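Local coordinates for putative glycosyltransferase (Mannosyltransferase) involved in glycosylating the PBCV-1 major capsid protein (Paramecium bursaria Chlorella virus 1, PDB 2P73), which probably transfers sugar from a UDP-activated donor during glycosylation of the viral major capsid protein, this chain being the N-terminal, manganese- and UDP-binding domain of the enzyme, at residues Ala54-Arg59 with Phe150-Lys155; Leu77-Asp82 with Ala191-Met196; Asp82-Pro87 with Glu206-Val211. All coordinates share one frame; numbering follows the deposited sequence.

Interaction 1 of 3, residues Ala54-Arg59 with Phe150-Lys155; sequences ALHFRR and FPYEQK. With UDP (uridine-5'-diphosphate), chain C.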
loop_
_atom_site.group_PDB
_atom_site.type_symbol
_atom_site.label_atom_id
_atom_site.label_comp_id
_atom_site.label_asym_id
_atom_site.label_seq_id
_atom_site.Cartn_x
_atom_site.Cartn_y
_atom_site.Cartn_z
ATOM N N ALA A 54 13.576 3.158 -7.809
ATOM C CA ALA A 54 13.651 1.716 -7.577
ATOM C C ALA A 54 13.040 1.303 -6.252
ATOM O O ALA A 54 12.350 0.273 -6.177
ATOM C CB ALA A 54 15.101 1.236 -7.665
ATOM N N LEU A 55 13.280 2.096 -5.209
ATOM C CA LEU A 55 12.661 1.834 -3.905
ATOM C C LEU A 55 11.139 1.998 -3.963
ATOM O O LEU A 55 10.404 1.234 -3.344
ATOM C CB LEU A 55 13.260 2.722 -2.810
ATOM C CG LEU A 55 14.771 2.610 -2.550
ATOM C CD1 LEU A 55 15.196 3.728 -1.619
ATOM C CD2 LEU A 55 15.150 1.252 -1.959
ATOM N N HIS A 56 10.676 2.980 -4.730
ATOM C CA HIS A 56 9.251 3.183 -4.923
ATOM C C HIS A 56 8.580 2.094 -5.747
ATOM O O HIS A 56 7.413 1.811 -5.534
ATOM C CB HIS A 56 8.974 4.547 -5.546
ATOM C CG HIS A 56 8.994 5.667 -4.556
ATOM N ND1 HIS A 56 7.860 6.376 -4.213
ATOM C CD2 HIS A 56 10.007 6.196 -3.828
ATOM C CE1 HIS A 56 8.184 7.314 -3.337
ATOM N NE2 HIS A 56 9.478 7.220 -3.081
ATOM N N PHE A 57 9.316 1.501 -6.687
ATOM C CA PHE A 57 8.815 0.378 -7.484
ATOM C C PHE A 57 8.848 -0.941 -6.710
ATOM O O PHE A 57 8.167 -1.901 -7.090
ATOM C CB PHE A 57 9.615 0.229 -8.790
ATOM C CG PHE A 57 8.982 0.922 -9.985
ATOM C CD1 PHE A 57 8.109 0.227 -10.827
ATOM C CD2 PHE A 57 9.260 2.267 -10.263
ATOM C CE1 PHE A 57 7.506 0.870 -11.931
ATOM C CE2 PHE A 57 8.675 2.921 -11.367
ATOM C CZ PHE A 57 7.792 2.223 -12.200
ATOM N N ARG A 58 9.641 -0.982 -5.635
ATOM C CA ARG A 58 9.941 -2.240 -4.912
ATOM C C ARG A 58 8.730 -3.052 -4.435
ATOM O O ARG A 58 8.815 -4.277 -4.291
ATOM C CB ARG A 58 10.948 -2.036 -3.751
ATOM C CG ARG A 58 11.937 -3.190 -3.697
ATOM C CD ARG A 58 12.840 -3.252 -2.455
ATOM N NE ARG A 58 13.579 -4.519 -2.476
ATOM C CZ ARG A 58 14.209 -5.074 -1.440
ATOM N NH1 ARG A 58 14.226 -4.478 -0.249
ATOM N NH2 ARG A 58 14.839 -6.233 -1.611
ATOM N N ARG A 59 7.616 -2.369 -4.200
ATOM C CA ARG A 59 6.375 -3.023 -3.823
ATOM C C ARG A 59 5.897 -4.034 -4.842
ATOM O O ARG A 59 5.168 -4.959 -4.488
ATOM C CB ARG A 59 5.287 -1.985 -3.570
ATOM C CG ARG A 59 4.575 -1.407 -4.810
ATOM C CD ARG A 59 3.821 -0.141 -4.398
ATOM N NE ARG A 59 4.775 0.910 -4.070
ATOM C CZ ARG A 59 4.483 2.088 -3.532
ATOM N NH1 ARG A 59 3.239 2.404 -3.203
ATOM N NH2 ARG A 59 5.459 2.952 -3.315
ATOM N N PHE A 150 8.872 10.291 -11.601
ATOM C CA PHE A 150 7.821 10.561 -10.628
ATOM C C PHE A 150 6.461 10.690 -11.306
ATOM O O PHE A 150 6.298 11.466 -12.248
ATOM C CB PHE A 150 8.136 11.832 -9.836
ATOM C CG PHE A 150 7.232 12.051 -8.657
ATOM C CD1 PHE A 150 7.419 11.341 -7.482
ATOM C CD2 PHE A 150 6.196 12.967 -8.722
ATOM C CE1 PHE A 150 6.590 11.541 -6.395
ATOM C CE2 PHE A 150 5.363 13.172 -7.639
ATOM C CZ PHE A 150 5.561 12.458 -6.474
ATOM N N PRO A 151 5.488 9.926 -10.821
ATOM C CA PRO A 151 5.587 9.301 -9.498
ATOM C C PRO A 151 5.665 7.780 -9.595
ATOM O O PRO A 151 5.123 7.080 -8.739
ATOM C CB PRO A 151 4.279 9.718 -8.821
ATOM C CG PRO A 151 3.325 9.910 -9.945
ATOM C CD PRO A 151 4.138 10.453 -11.086
ATOM N N TYR A 152 6.332 7.282 -10.630
ATOM C CA TYR A 152 6.863 5.924 -10.617
ATOM C C TYR A 152 5.741 4.893 -10.680
ATOM O O TYR A 152 4.841 4.990 -11.514
ATOM C CB TYR A 152 7.718 5.695 -9.369
ATOM C CG TYR A 152 8.746 6.777 -9.125
ATOM C CD1 TYR A 152 9.632 7.159 -10.123
ATOM C CD2 TYR A 152 8.830 7.417 -7.895
ATOM C CE1 TYR A 152 10.573 8.147 -9.904
ATOM C CE2 TYR A 152 9.767 8.406 -7.666
ATOM C CZ TYR A 152 10.636 8.768 -8.674
ATOM O OH TYR A 152 11.571 9.752 -8.451
ATOM N N GLU A 153 5.801 3.906 -9.792
ATOM C CA GLU A 153 4.855 2.775 -9.826
ATOM C C GLU A 153 3.393 3.240 -9.830
ATOM O O GLU A 153 2.528 2.603 -10.417
ATOM C CB GLU A 153 5.145 1.810 -8.664
ATOM C CG GLU A 153 4.070 0.765 -8.331
ATOM C CD GLU A 153 2.957 1.289 -7.397
ATOM O OE1 GLU A 153 3.038 2.439 -6.901
ATOM O OE2 GLU A 153 1.989 0.532 -7.144
ATOM N N GLN A 154 3.136 4.365 -9.172
ATOM C CA GLN A 154 1.800 4.917 -9.048
ATOM C C GLN A 154 1.306 5.393 -10.414
ATOM O O GLN A 154 0.150 5.182 -10.768
ATOM C CB GLN A 154 1.846 6.080 -8.053
ATOM C CG GLN A 154 0.531 6.845 -7.863
ATOM C CD GLN A 154 0.638 7.804 -6.713
ATOM O OE1 GLN A 154 0.552 7.402 -5.548
ATOM N NE2 GLN A 154 0.860 9.078 -7.023
ATOM N N LYS A 155 2.199 6.045 -11.156
ATOM C CA LYS A 155 1.959 6.446 -12.531
ATOM C C LYS A 155 1.777 5.238 -13.475
ATOM O O LYS A 155 0.968 5.275 -14.396
ATOM C CB LYS A 155 3.134 7.303 -13.000
ATOM C CG LYS A 155 3.053 7.759 -14.451
ATOM C CD LYS A 155 4.449 8.000 -15.029
ATOM C CE LYS A 155 4.987 9.342 -14.670
ATOM N NZ LYS A 155 4.390 10.343 -15.596
HETATM N N1 UDP C . 10.767 3.735 0.256
HETATM C C2 UDP C . 11.885 3.225 0.909
HETATM N N3 UDP C . 12.853 4.063 1.378
HETATM C C4 UDP C . 12.719 5.423 1.232
HETATM C C5 UDP C . 11.588 5.941 0.581
HETATM C C6 UDP C . 10.774 5.054 -0.133
HETATM O O2 UDP C . 12.071 2.030 1.059
HETATM O O4 UDP C . 13.615 6.140 1.683
HETATM C "C1'" UDP C . 9.742 2.795 -0.239
HETATM C "C2'" UDP C . 8.981 2.297 0.977
HETATM O "O2'" UDP C . 8.781 0.909 0.830
HETATM C "C3'" UDP C . 7.684 3.087 0.954
HETATM C "C4'" UDP C . 7.518 3.493 -0.511
HETATM O "O4'" UDP C . 8.802 3.407 -1.111
HETATM O "O3'" UDP C . 6.624 2.293 1.439
HETATM C "C5'" UDP C . 6.983 4.900 -0.714
HETATM O "O5'" UDP C . 7.785 5.805 0.010
HETATM P PA UDP C . 7.113 7.066 0.725
HETATM O O1A UDP C . 5.996 6.628 1.598
HETATM O O2A UDP C . 8.068 7.903 1.459
HETATM O O3A UDP C . 6.423 7.894 -0.489
HETATM P PB UDP C . 5.293 9.022 -0.279
HETATM O O1B UDP C . 3.991 8.487 0.211
HETATM O O2B UDP C . 5.742 9.996 0.746
HETATM O O3B UDP C . 5.026 9.685 -1.593
#
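Arg59 and Glu153 meet through stacked charges: the guanidinium and carboxylate planes are 21° apart, and OE1 lies over the guanidinium face. The salt bridge is long, 3.7 Å from Arg59 NE to Glu153 OE1, and no N-H points at the oxygen. Glu153 spends its directed bonds elsewhere, OE2 on Lys125 and OE1 on Thr122. A bend at chi3 (69°) turns the arginine back along its own segment, where NE and NH2 make weak hydrogen bonds to His56 O.

Apolar contact comes from Phe57. One face carries the first residue of helix 153-164: Glu153 N lies over it near the rim, and Glu153 CB is 4.1 Å from the ring centroid in a CH-pi contact, while Phe57 CE2 reaches Tyr152 CB at 3.6 Å.

Flat, polarisable His56 fits between protein and nucleotide. Tyr152 CE2 lies over one face and the UDP ribose-phosphate link over the other; His56 CE1 is 3.4 Å from UDP O3A. Arg59 belongs to the UDP-glucose site.

Tyr152, whose OH bonds to Glu52, is the N-cap of helix 153-164. The start of that helix meets helix 52-57 and the adjoining Arg59, Phe57 also packs on helix 132-140, and Glu153 reaches strand 124-128 through Lys125.

Interaction 2 of 3, residues Leu77-Asp82 with Ala191-Met196; sequences LWLDSD and ALFVHM. With MN (manganese (II) ion), chain B; UDP (uridine-5'-diphosphate), chain C.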
loop_
_atom_site.group_PDB
_atom_site.type_symbol
_atom_site.label_atom_id
_atom_site.label_comp_id
_atom_site.label_asym_id
_atom_site.label_seq_id
_atom_site.Cartn_x
_atom_site.Cartn_y
_atom_site.Cartn_z
ATOM N N LEU A 77 -2.403 -6.861 0.035
ATOM C CA LEU A 77 -2.585 -5.464 0.384
ATOM C C LEU A 77 -1.255 -4.809 0.693
ATOM O O LEU A 77 -0.614 -5.131 1.704
ATOM C CB LEU A 77 -3.573 -5.290 1.541
ATOM C CG LEU A 77 -3.711 -3.878 2.122
ATOM C CD1 LEU A 77 -4.165 -2.847 1.060
ATOM C CD2 LEU A 77 -4.642 -3.859 3.353
ATOM N N TRP A 78 -0.852 -3.893 -0.193
ATOM C CA TRP A 78 0.330 -3.099 0.011
ATOM C C TRP A 78 -0.009 -1.889 0.872
ATOM O O TRP A 78 -0.964 -1.161 0.590
ATOM C CB TRP A 78 0.938 -2.614 -1.309
ATOM C CG TRP A 78 2.067 -1.648 -1.039
ATOM C CD1 TRP A 78 2.013 -0.262 -1.077
ATOM C CD2 TRP A 78 3.402 -1.983 -0.659
ATOM N NE1 TRP A 78 3.243 0.263 -0.756
ATOM C CE2 TRP A 78 4.106 -0.766 -0.474
ATOM C CE3 TRP A 78 4.080 -3.196 -0.452
ATOM C CZ2 TRP A 78 5.461 -0.733 -0.092
ATOM C CZ3 TRP A 78 5.424 -3.155 -0.082
ATOM C CH2 TRP A 78 6.101 -1.936 0.080
ATOM N N LEU A 79 0.769 -1.718 1.936
ATOM C CA LEU A 79 0.743 -0.519 2.757
ATOM C C LEU A 79 2.145 0.046 2.791
ATOM O O LEU A 79 3.122 -0.664 3.077
ATOM C CB LEU A 79 0.314 -0.833 4.186
ATOM C CG LEU A 79 -1.020 -1.512 4.442
ATOM C CD1 LEU A 79 -1.173 -1.783 5.912
ATOM C CD2 LEU A 79 -2.173 -0.681 3.911
ATOM N N ASP A 80 2.249 1.323 2.459
ATOM C CA ASP A 80 3.505 2.030 2.579
ATOM C C ASP A 80 3.985 1.968 4.025
ATOM O O ASP A 80 3.176 1.913 4.969
ATOM C CB ASP A 80 3.321 3.478 2.182
ATOM C CG ASP A 80 3.588 3.738 0.694
ATOM O OD1 ASP A 80 3.914 2.820 -0.077
ATOM O OD2 ASP A 80 3.476 4.900 0.278
ATOM N N SER A 81 5.305 2.006 4.180
ATOM C CA SER A 81 5.975 2.079 5.466
ATOM C C SER A 81 5.607 3.277 6.343
ATOM O O SER A 81 5.918 3.286 7.545
ATOM C CB SER A 81 7.499 2.039 5.256
ATOM O OG SER A 81 7.931 3.119 4.454
ATOM N N ASP A 82 4.963 4.294 5.768
ATOM C CA ASP A 82 4.482 5.433 6.573
ATOM C C ASP A 82 2.967 5.409 6.732
ATOM O O ASP A 82 2.331 6.442 6.979
ATOM C CB ASP A 82 4.944 6.751 5.959
ATOM C CG ASP A 82 4.518 6.901 4.518
ATOM O OD1 ASP A 82 4.227 5.872 3.877
ATOM O OD2 ASP A 82 4.442 8.046 4.025
ATOM N N ALA A 191 -10.494 6.664 10.497
ATOM C CA ALA A 191 -9.813 5.895 9.476
ATOM C C ALA A 191 -9.332 4.585 10.076
ATOM O O ALA A 191 -9.131 4.492 11.296
ATOM C CB ALA A 191 -8.636 6.682 8.938
ATOM N N LEU A 192 -9.174 3.575 9.222
ATOM C CA LEU A 192 -8.437 2.381 9.596
ATOM C C LEU A 192 -6.952 2.589 9.287
ATOM O O LEU A 192 -6.118 2.468 10.171
ATOM C CB LEU A 192 -9.004 1.151 8.898
ATOM C CG LEU A 192 -8.318 -0.204 9.097
ATOM C CD1 LEU A 192 -8.355 -0.623 10.548
ATOM C CD2 LEU A 192 -8.979 -1.274 8.217
ATOM N N PHE A 193 -6.632 2.938 8.041
ATOM C CA PHE A 193 -5.248 3.143 7.617
ATOM C C PHE A 193 -4.930 4.633 7.453
ATOM O O PHE A 193 -5.562 5.327 6.658
ATOM C CB PHE A 193 -4.960 2.378 6.320
ATOM C CG PHE A 193 -5.096 0.875 6.451
ATOM C CD1 PHE A 193 -4.562 0.199 7.553
ATOM C CD2 PHE A 193 -5.734 0.139 5.468
ATOM C CE1 PHE A 193 -4.698 -1.166 7.679
ATOM C CE2 PHE A 193 -5.868 -1.229 5.589
ATOM C CZ PHE A 193 -5.345 -1.883 6.697
ATOM N N VAL A 194 -3.964 5.121 8.217
ATOM C CA VAL A 194 -3.597 6.535 8.192
ATOM C C VAL A 194 -2.219 6.699 7.525
ATOM O O VAL A 194 -1.284 6.001 7.908
ATOM C CB VAL A 194 -3.606 7.121 9.617
ATOM C CG1 VAL A 194 -3.121 8.580 9.621
ATOM C CG2 VAL A 194 -5.032 7.011 10.236
ATOM N N HIS A 195 -2.124 7.585 6.523
ATOM C CA HIS A 195 -0.927 7.724 5.670
ATOM C C HIS A 195 -0.230 9.044 5.974
ATOM O O HIS A 195 -0.809 10.114 5.781
ATOM C CB HIS A 195 -1.315 7.726 4.185
ATOM C CG HIS A 195 -0.170 7.535 3.226
ATOM N ND1 HIS A 195 -0.377 7.307 1.886
ATOM C CD2 HIS A 195 1.176 7.493 3.405
ATOM C CE1 HIS A 195 0.785 7.150 1.278
ATOM N NE2 HIS A 195 1.748 7.253 2.176
ATOM N N MET A 196 1.015 8.963 6.438
ATOM C CA MET A 196 1.816 10.155 6.700
ATOM C C MET A 196 2.536 10.588 5.442
ATOM O O MET A 196 3.730 10.845 5.461
ATOM C CB MET A 196 2.836 9.890 7.788
ATOM C CG MET A 196 2.261 9.478 9.125
ATOM S SD MET A 196 3.586 9.105 10.265
ATOM C CE MET A 196 4.271 7.595 9.588
HETATM MN MN MN B . 3.756 6.745 1.780
HETATM N N1 UDP C . 10.767 3.735 0.256
HETATM C C2 UDP C . 11.885 3.225 0.909
HETATM N N3 UDP C . 12.853 4.063 1.378
HETATM C C4 UDP C . 12.719 5.423 1.232
HETATM C C5 UDP C . 11.588 5.941 0.581
HETATM C C6 UDP C . 10.774 5.054 -0.133
HETATM O O2 UDP C . 12.071 2.030 1.059
HETATM O O4 UDP C . 13.615 6.140 1.683
HETATM C "C1'" UDP C . 9.742 2.795 -0.239
HETATM C "C2'" UDP C . 8.981 2.297 0.977
HETATM O "O2'" UDP C . 8.781 0.909 0.830
HETATM C "C3'" UDP C . 7.684 3.087 0.954
HETATM C "C4'" UDP C . 7.518 3.493 -0.511
HETATM O "O4'" UDP C . 8.802 3.407 -1.111
HETATM O "O3'" UDP C . 6.624 2.293 1.439
HETATM C "C5'" UDP C . 6.983 4.900 -0.714
HETATM O "O5'" UDP C . 7.785 5.805 0.010
HETATM P PA UDP C . 7.113 7.066 0.725
HETATM O O1A UDP C . 5.996 6.628 1.598
HETATM O O2A UDP C . 8.068 7.903 1.459
HETATM O O3A UDP C . 6.423 7.894 -0.489
HETATM P PB UDP C . 5.293 9.022 -0.279
HETATM O O1B UDP C . 3.991 8.487 0.211
HETATM O O2B UDP C . 5.742 9.996 0.746
HETATM O O3B UDP C . 5.026 9.685 -1.593
#
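Asp82 touches Met196 first with its CB, 3.8 Å from Met196 CE, the flexible thioether chain curling back at its end to cover the aspartate. Beyond CB, a chi1 of 56° sets CG between the backbone N and carbonyl carbon, turning the carboxylate to manganese. OD1 binds the ion at 2.3 Å; OD2 stands farther from it and makes a salt bridge with Arg204. Met196 N donates to Asp82 O at 2.9 Å in a nearly straight bond, continuing the antiparallel pairing of strands 83-85 and 193-195.

Asp80 and Asp82 form the DxD motif of a GT-A glycosyltransferase, after strand 75-79. Asp80 OD2 and His195 NE2 also ligate the manganese, the latter at 2.1 Å, and UDP chelates it through O1A and O1B, one oxygen from each phosphate. Hard carboxylate oxygens suit this ion, and His195 is steadied by ND1 bonding to Asn178. Trp78 NE1 donates to Asp80 OD1 at 2.7 Å, helping to fix the carboxylate's rotation; Ser81 N gives a hydrogen bond to UDP O3'.

Farther from the metal the contact is apolar and joins strand 75-79 of the large sheet to strand 193-195 of the small one. Phe193 bridges the gap: Leu79 CD2 sits over one ring face, 4.0 Å from the centroid, in a CH-pi contact opposite Leu192, and Leu77 CD2 comes within 3.7 Å of Phe193 CE2.

Interaction 3 of 3, residues Asp82-Pro87 with Glu206-Val211; sequences DVYVNP and EHMEMV. With MN (manganese (II) ion), chain B; UDP (uridine-5'-diphosphate), chain C.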
loop_
_atom_site.group_PDB
_atom_site.type_symbol
_atom_site.label_atom_id
_atom_site.label_comp_id
_atom_site.label_asym_id
_atom_site.label_seq_id
_atom_site.Cartn_x
_atom_site.Cartn_y
_atom_site.Cartn_z
ATOM N N ASP A 82 4.963 4.294 5.768
ATOM C CA ASP A 82 4.482 5.433 6.573
ATOM C C ASP A 82 2.967 5.409 6.732
ATOM O O ASP A 82 2.331 6.442 6.979
ATOM C CB ASP A 82 4.944 6.751 5.959
ATOM C CG ASP A 82 4.518 6.901 4.518
ATOM O OD1 ASP A 82 4.227 5.872 3.877
ATOM O OD2 ASP A 82 4.442 8.046 4.025
ATOM N N VAL A 83 2.389 4.225 6.531
ATOM C CA VAL A 83 0.989 3.981 6.806
ATOM C C VAL A 83 0.911 3.108 8.063
ATOM O O VAL A 83 1.571 2.048 8.140
ATOM C CB VAL A 83 0.273 3.224 5.638
ATOM C CG1 VAL A 83 -1.156 2.870 6.028
ATOM C CG2 VAL A 83 0.256 4.058 4.346
ATOM N N TYR A 84 0.097 3.543 9.022
ATOM C CA TYR A 84 -0.208 2.736 10.202
ATOM C C TYR A 84 -1.712 2.516 10.419
ATOM O O TYR A 84 -2.559 3.206 9.849
ATOM C CB TYR A 84 0.393 3.367 11.452
ATOM C CG TYR A 84 -0.200 4.703 11.795
ATOM C CD1 TYR A 84 -1.205 4.822 12.747
ATOM C CD2 TYR A 84 0.231 5.855 11.151
ATOM C CE1 TYR A 84 -1.747 6.057 13.054
ATOM C CE2 TYR A 84 -0.310 7.095 11.457
ATOM C CZ TYR A 84 -1.286 7.190 12.404
ATOM O OH TYR A 84 -1.821 8.432 12.684
ATOM N N VAL A 85 -2.002 1.539 11.274
ATOM C CA VAL A 85 -3.345 1.160 11.657
ATOM C C VAL A 85 -3.725 2.079 12.789
ATOM O O VAL A 85 -2.989 2.202 13.759
ATOM C CB VAL A 85 -3.383 -0.328 12.120
ATOM C CG1 VAL A 85 -4.754 -0.712 12.732
ATOM C CG2 VAL A 85 -3.033 -1.237 10.962
ATOM N N ASN A 86 -4.855 2.754 12.629
ATOM C CA ASN A 86 -5.399 3.652 13.631
ATOM C C ASN A 86 -5.800 2.832 14.876
ATOM O O ASN A 86 -6.691 1.989 14.785
ATOM C CB ASN A 86 -6.601 4.351 13.014
ATOM C CG ASN A 86 -7.301 5.295 13.961
ATOM O OD1 ASN A 86 -6.731 5.727 14.957
ATOM N ND2 ASN A 86 -8.562 5.622 13.648
ATOM N N PRO A 87 -5.132 3.072 16.034
ATOM C CA PRO A 87 -5.354 2.245 17.234
ATOM C C PRO A 87 -6.807 2.212 17.700
ATOM O O PRO A 87 -7.225 1.243 18.325
ATOM C CB PRO A 87 -4.449 2.888 18.296
ATOM C CG PRO A 87 -3.387 3.635 17.501
ATOM C CD PRO A 87 -4.134 4.133 16.281
ATOM N N GLU A 206 8.566 11.726 14.618
ATOM C CA GLU A 206 7.891 12.478 15.672
ATOM C C GLU A 206 6.412 12.144 15.770
ATOM O O GLU A 206 5.885 11.969 16.862
ATOM C CB GLU A 206 8.091 13.989 15.513
ATOM C CG GLU A 206 7.613 14.755 16.739
ATOM C CD GLU A 206 7.976 16.241 16.738
ATOM O OE1 GLU A 206 8.369 16.788 15.677
ATOM O OE2 GLU A 206 7.844 16.859 17.823
ATOM N N HIS A 207 5.754 12.054 14.620
ATOM C CA HIS A 207 4.346 11.693 14.563
ATOM C C HIS A 207 4.089 10.318 15.186
ATOM O O HIS A 207 3.136 10.158 15.950
ATOM C CB HIS A 207 3.846 11.738 13.120
ATOM C CG HIS A 207 2.374 11.499 12.985
ATOM N ND1 HIS A 207 1.825 10.233 12.943
ATOM C CD2 HIS A 207 1.339 12.362 12.873
ATOM C CE1 HIS A 207 0.515 10.329 12.827
ATOM N NE2 HIS A 207 0.196 11.610 12.779
ATOM N N MET A 208 4.942 9.342 14.872
ATOM C CA MET A 208 4.767 7.978 15.386
ATOM C C MET A 208 4.991 7.868 16.897
ATOM O O MET A 208 4.407 6.998 17.541
ATOM C CB MET A 208 5.624 6.959 14.628
ATOM C CG MET A 208 5.118 6.611 13.228
ATOM S SD MET A 208 3.320 6.364 13.040
ATOM C CE MET A 208 3.039 4.851 13.924
ATOM N N GLU A 209 5.822 8.761 17.448
ATOM C CA GLU A 209 6.014 8.880 18.901
ATOM C C GLU A 209 4.711 9.269 19.597
ATOM O O GLU A 209 4.420 8.801 20.695
ATOM C CB GLU A 209 7.113 9.900 19.231
ATOM C CG GLU A 209 8.545 9.359 19.141
ATOM C CD GLU A 209 9.600 10.464 19.165
ATOM O OE1 GLU A 209 9.463 11.420 19.967
ATOM O OE2 GLU A 209 10.573 10.377 18.376
ATOM N N MET A 210 3.930 10.106 18.922
ATOM C CA MET A 210 2.671 10.635 19.431
ATOM C C MET A 210 1.551 9.589 19.403
ATOM O O MET A 210 0.715 9.552 20.301
ATOM C CB MET A 210 2.281 11.878 18.617
ATOM C CG MET A 210 0.985 12.577 19.041
ATOM S SD MET A 210 0.536 13.999 17.985
ATOM C CE MET A 210 0.142 13.187 16.427
ATOM N N VAL A 211 1.548 8.730 18.390
ATOM C CA VAL A 211 0.510 7.720 18.223
ATOM C C VAL A 211 0.595 6.656 19.313
ATOM O O VAL A 211 1.668 6.155 19.648
ATOM C CB VAL A 211 0.603 7.037 16.846
ATOM C CG1 VAL A 211 -0.424 5.921 16.734
ATOM C CG2 VAL A 211 0.417 8.057 15.733
HETATM MN MN MN B . 3.756 6.745 1.780
HETATM N N1 UDP C . 10.767 3.735 0.256
HETATM C C2 UDP C . 11.885 3.225 0.909
HETATM N N3 UDP C . 12.853 4.063 1.378
HETATM C C4 UDP C . 12.719 5.423 1.232
HETATM C C5 UDP C . 11.588 5.941 0.581
HETATM C C6 UDP C . 10.774 5.054 -0.133
HETATM O O2 UDP C . 12.071 2.030 1.059
HETATM O O4 UDP C . 13.615 6.140 1.683
HETATM C "C1'" UDP C . 9.742 2.795 -0.239
HETATM C "C2'" UDP C . 8.981 2.297 0.977
HETATM O "O2'" UDP C . 8.781 0.909 0.830
HETATM C "C3'" UDP C . 7.684 3.087 0.954
HETATM C "C4'" UDP C . 7.518 3.493 -0.511
HETATM O "O4'" UDP C . 8.802 3.407 -1.111
HETATM O "O3'" UDP C . 6.624 2.293 1.439
HETATM C "C5'" UDP C . 6.983 4.900 -0.714
HETATM O "O5'" UDP C . 7.785 5.805 0.010
HETATM P PA UDP C . 7.113 7.066 0.725
HETATM O O1A UDP C . 5.996 6.628 1.598
HETATM O O2A UDP C . 8.068 7.903 1.459
HETATM O O3A UDP C . 6.423 7.894 -0.489
HETATM P PB UDP C . 5.293 9.022 -0.279
HETATM O O1B UDP C . 3.991 8.487 0.211
HETATM O O2B UDP C . 5.742 9.996 0.746
HETATM O O3B UDP C . 5.026 9.685 -1.593
#
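Val211 N donates to His207 O at 3.2 Å, a helical turn that brings both residues to Tyr84. His207 CE1 comes to 3.0 Å from Tyr84 OH, and Val211 CG2 approaches the same oxygen at 3.8 Å. The atom of His207 that lies nearest is a carbon, so the approach is close without counting as a hydrogen bond. The hydroxyl lies at the edge of the imidazole, near its plane, and the two rings meet at their borders, planes 50° apart, without stacking. His207 CG stands anti to its backbone N (chi1 -175°), which carries the ring out from the helix to the phenol end of the tyrosine.

Nearer the root of the tyrosine, Met208 takes over. Its SD lies 4.2 Å from the centroid of the Tyr84 ring in a Met-aromatic contact, oblique to the ring, and its CE reaches Tyr84 CG and CB. Met208 runs antiparallel to the tyrosine side chain, and its bends at chi2 and chi3 are what fold the thioether along the ring. An unbranched, polarisable methionine can follow an aromatic surface in this way.

In the fold, this is a helix laid against an edge strand: helix 201-210, near the end of the modelled chain, packs on strand 83-85, which directly follows the DxD motif and pairs with strand 193-195. Tyr84 points at the helix from the strand, while Val83 and Val85 touch Phe193. Met208 also rests on Leu28 of helix 20-36.

Val211 forms the outer part of the contact. CG1 and CG2 approach Tyr84 CE1 and CZ, and CG1 also meets Pro87 CG at 3.8 Å. Branched valine and the rigid proline ring offer compact apolar surfaces at this more exposed edge.

Interactions 1 and 2 are buried, whereas interaction 3 runs from a buried tyrosine to Pro87 and Val211 at the exposed surface. Interactions 2 and 3 share Asp82 and the small sheet; interaction 2 ties that sheet to strand 75-79 of the large one, interaction 3 lays helix 201-210 against it. Leu192 O and Asn86 N probably hydrogen-bond between them. Interaction 1 instead joins helix ends on another side of the nucleotide and meets interaction 2 through a weak ion pair of Arg59 with Asp80. Their chemistry follows position: charge stacking and a ring beside the phosphate link in interaction 1, metal coordination giving way to hydrocarbon in interaction 2, and aromatic, sulfur and aliphatic contacts in interaction 3.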